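PDB 1QYI: hypothetical protein from Staphylococcus aureus subsp. aureus, which is of unknown function but is probably a hydrolase of the haloacid dehalogenase superfamily, perhaps a phosphatase. Local coordinates for residues F6-V11 / L234-G239. Residues are numbered along the deposited sequence; the frame is centred on the assembly and turned at random.
Sequences FDVDGV and LGIATG
F6 and I236 sit side by side on neighbouring parallel strands, 3-6 and 233-237, of a Rossmann-like HAD sheet, and their side chains lie on the same face. The backbone pairing is short: F6 N donates to G235 O at 2.7 Å, and A237 N returns a nearly straight bond (170°) to F6 O. The carbonyl of F6 also receives the CA-H of I236. I236 reaches back towards F6 with its longer branch, CG1 anti to its carbonyl carbon (chi1 -65°), and CD1 ends 3.4 Å from F6 CB. At the ring edge, CE2 lies 4.3 Å from L234 CD2. The other branch of I236, CG2, faces V8 CG2 at 3.7 Å, the two side chains crossing at about a right angle. V8 CG2 rests against both I236 and T238, touching T238 CB at 3.4 Å. T238 keeps OG1 anti to its backbone N (chi1 -180°), and T238 OG1 accepts a hydrogen bond from the backbone N of R240. The sequence DVDGV matches HAD motif I, in which the first aspartate is the usual nucleophile, and T238 would correspond to the motif II threonine; both assignments are inferred. D7 OD2 lies close to D323 and D327, an acidic cluster consistent with the magnesium sites of relatives. K284 hydrogen-bonds A237 O and makes a long, weak ion pair with D7 OD1, bridging two acceptors: D7 OD1 and A237 O, 3.2 Å apart.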
ATOM      1  N   PHE A   6       6.085  -8.799  15.453  1.00 25.00           N
ATOM      2  CA  PHE A   6       5.108  -9.063  14.396  1.00 22.58           C
ATOM      3  C   PHE A   6       5.125  -8.052  13.260  1.00 23.18           C
ATOM      4  O   PHE A   6       5.470  -6.882  13.437  1.00 21.91           O
ATOM      5  CB  PHE A   6       3.700  -9.061  14.990  1.00 23.99           C
ATOM      6  CG  PHE A   6       3.355 -10.303  15.763  1.00 26.65           C
ATOM      7  CD1 PHE A   6       2.967 -11.464  15.091  1.00 25.82           C
ATOM      8  CD2 PHE A   6       3.396 -10.307  17.160  1.00 25.61           C
ATOM      9  CE1 PHE A   6       2.619 -12.607  15.791  1.00 26.87           C
ATOM     10  CE2 PHE A   6       3.052 -11.444  17.873  1.00 28.08           C
ATOM     11  CZ  PHE A   6       2.660 -12.604  17.186  1.00 30.21           C
ATOM     12  N   ASP A   7       4.741  -8.523  12.081  1.00 23.83           N
ATOM     13  CA  ASP A   7       4.623  -7.665  10.907  1.00 22.65           C
ATOM     14  C   ASP A   7       3.113  -7.539  10.747  1.00 21.36           C
ATOM     15  O   ASP A   7       2.378  -8.385  11.251  1.00 20.97           O
ATOM     16  CB  ASP A   7       5.245  -8.329   9.681  1.00 24.13           C
ATOM     17  CG  ASP A   7       5.088  -7.496   8.424  1.00 26.02           C
ATOM     18  OD1 ASP A   7       5.045  -6.252   8.522  1.00 27.01           O
ATOM     19  OD2 ASP A   7       5.017  -8.084   7.327  1.00 28.50           O
ATOM     20  N   VAL A   8       2.642  -6.498  10.069  1.00 20.37           N
ATOM     21  CA  VAL A   8       1.205  -6.313   9.928  1.00 19.74           C
ATOM     22  C   VAL A   8       0.620  -6.928   8.663  1.00 20.15           C
ATOM     23  O   VAL A   8      -0.141  -7.894   8.747  1.00 19.18           O
ATOM     24  CB  VAL A   8       0.832  -4.828  10.006  1.00 19.81           C
ATOM     25  CG1 VAL A   8      -0.671  -4.685  10.061  1.00 14.55           C
ATOM     26  CG2 VAL A   8       1.464  -4.200  11.251  1.00 16.73           C
ATOM     27  N   ASP A   9       0.961  -6.391   7.497  1.00 20.21           N
ATOM     28  CA  ASP A   9       0.423  -6.966   6.281  1.00 21.69           C
ATOM     29  C   ASP A   9       1.043  -8.323   6.056  1.00 21.31           C
ATOM     30  O   ASP A   9       2.246  -8.509   6.262  1.00 21.49           O
ATOM     31  CB  ASP A   9       0.671  -6.076   5.057  1.00 23.19           C
ATOM     32  CG  ASP A   9      -0.147  -4.792   5.087  1.00 25.85           C
ATOM     33  OD1 ASP A   9      -1.283  -4.806   5.618  1.00 24.54           O
ATOM     34  OD2 ASP A   9       0.345  -3.770   4.560  1.00 28.39           O
ATOM     35  N   GLY A  10       0.199  -9.265   5.637  1.00 19.51           N
ATOM     36  CA  GLY A  10       0.635 -10.621   5.382  1.00 18.76           C
ATOM     37  C   GLY A  10       0.572 -11.471   6.635  1.00 19.54           C
ATOM     38  O   GLY A  10       0.851 -12.666   6.580  1.00 17.83           O
ATOM     39  N   VAL A  11       0.197 -10.853   7.758  1.00 19.55           N
ATOM     40  CA  VAL A  11       0.110 -11.543   9.046  1.00 19.40           C
ATOM     41  C   VAL A  11      -1.256 -11.378   9.709  1.00 21.33           C
ATOM     42  O   VAL A  11      -1.979 -12.348   9.936  1.00 20.13           O
ATOM     43  CB  VAL A  11       1.172 -11.008  10.044  1.00 17.30           C
ATOM     44  CG1 VAL A  11       0.969 -11.647  11.407  1.00 16.96           C
ATOM     45  CG2 VAL A  11       2.569 -11.284   9.529  1.00 15.83           C
ATOM     46  N   LEU A 234       5.300  -8.387  23.324  1.00 27.96           N
ATOM     47  CA  LEU A 234       4.952  -8.235  21.912  1.00 25.89           C
ATOM     48  C   LEU A 234       5.480  -6.948  21.261  1.00 24.93           C
ATOM     49  O   LEU A 234       5.699  -5.944  21.935  1.00 24.33           O
ATOM     50  CB  LEU A 234       3.431  -8.316  21.752  1.00 25.31           C
ATOM     51  CG  LEU A 234       2.740  -9.495  22.452  1.00 24.16           C
ATOM     52  CD1 LEU A 234       1.277  -9.540  22.045  1.00 21.98           C
ATOM     53  CD2 LEU A 234       3.425 -10.798  22.080  1.00 24.04           C
ATOM     54  N   GLY A 235       5.694  -7.002  19.946  1.00 23.16           N
ATOM     55  CA  GLY A 235       6.193  -5.850  19.212  1.00 22.43           C
ATOM     56  C   GLY A 235       5.732  -5.802  17.760  1.00 23.13           C
ATOM     57  O   GLY A 235       5.392  -6.838  17.184  1.00 23.49           O
ATOM     58  N   ILE A 236       5.714  -4.605  17.165  1.00 21.96           N
ATOM     59  CA  ILE A 236       5.292  -4.431  15.767  1.00 21.57           C
ATOM     60  C   ILE A 236       6.265  -3.626  14.884  1.00 18.99           C
ATOM     61  O   ILE A 236       6.690  -2.535  15.259  1.00 16.83           O
ATOM     62  CB  ILE A 236       3.904  -3.720  15.666  1.00 23.27           C
ATOM     63  CG1 ILE A 236       2.812  -4.600  16.264  1.00 25.16           C
ATOM     64  CG2 ILE A 236       3.538  -3.481  14.203  1.00 22.14           C
ATOM     65  CD1 ILE A 236       2.603  -5.891  15.510  1.00 25.75           C
ATOM     66  N   ALA A 237       6.595  -4.180  13.718  1.00 19.28           N
ATOM     67  CA  ALA A 237       7.454  -3.530  12.720  1.00 19.92           C
ATOM     68  C   ALA A 237       6.751  -3.683  11.365  1.00 20.27           C
ATOM     69  O   ALA A 237       6.648  -4.794  10.839  1.00 23.32           O
ATOM     70  CB  ALA A 237       8.841  -4.191  12.668  1.00 17.86           C
ATOM     71  N   THR A 238       6.255  -2.582  10.803  1.00 21.30           N
ATOM     72  CA  THR A 238       5.564  -2.642   9.511  1.00 21.58           C
ATOM     73  C   THR A 238       6.015  -1.545   8.549  1.00 21.06           C
ATOM     74  O   THR A 238       6.685  -0.590   8.946  1.00 20.98           O
ATOM     75  CB  THR A 238       4.030  -2.515   9.681  1.00 20.95           C
ATOM     76  OG1 THR A 238       3.402  -2.584   8.395  1.00 22.16           O
ATOM     77  CG2 THR A 238       3.671  -1.196  10.348  1.00 20.99           C
ATOM     78  N   GLY A 239       5.640  -1.698   7.281  1.00 19.63           N
ATOM     79  CA  GLY A 239       5.979  -0.715   6.267  1.00 19.47           C
ATOM     80  C   GLY A 239       4.891   0.340   6.181  1.00 20.22           C
ATOM     81  O   GLY A 239       5.017   1.327   5.458  1.00 20.19           O
TER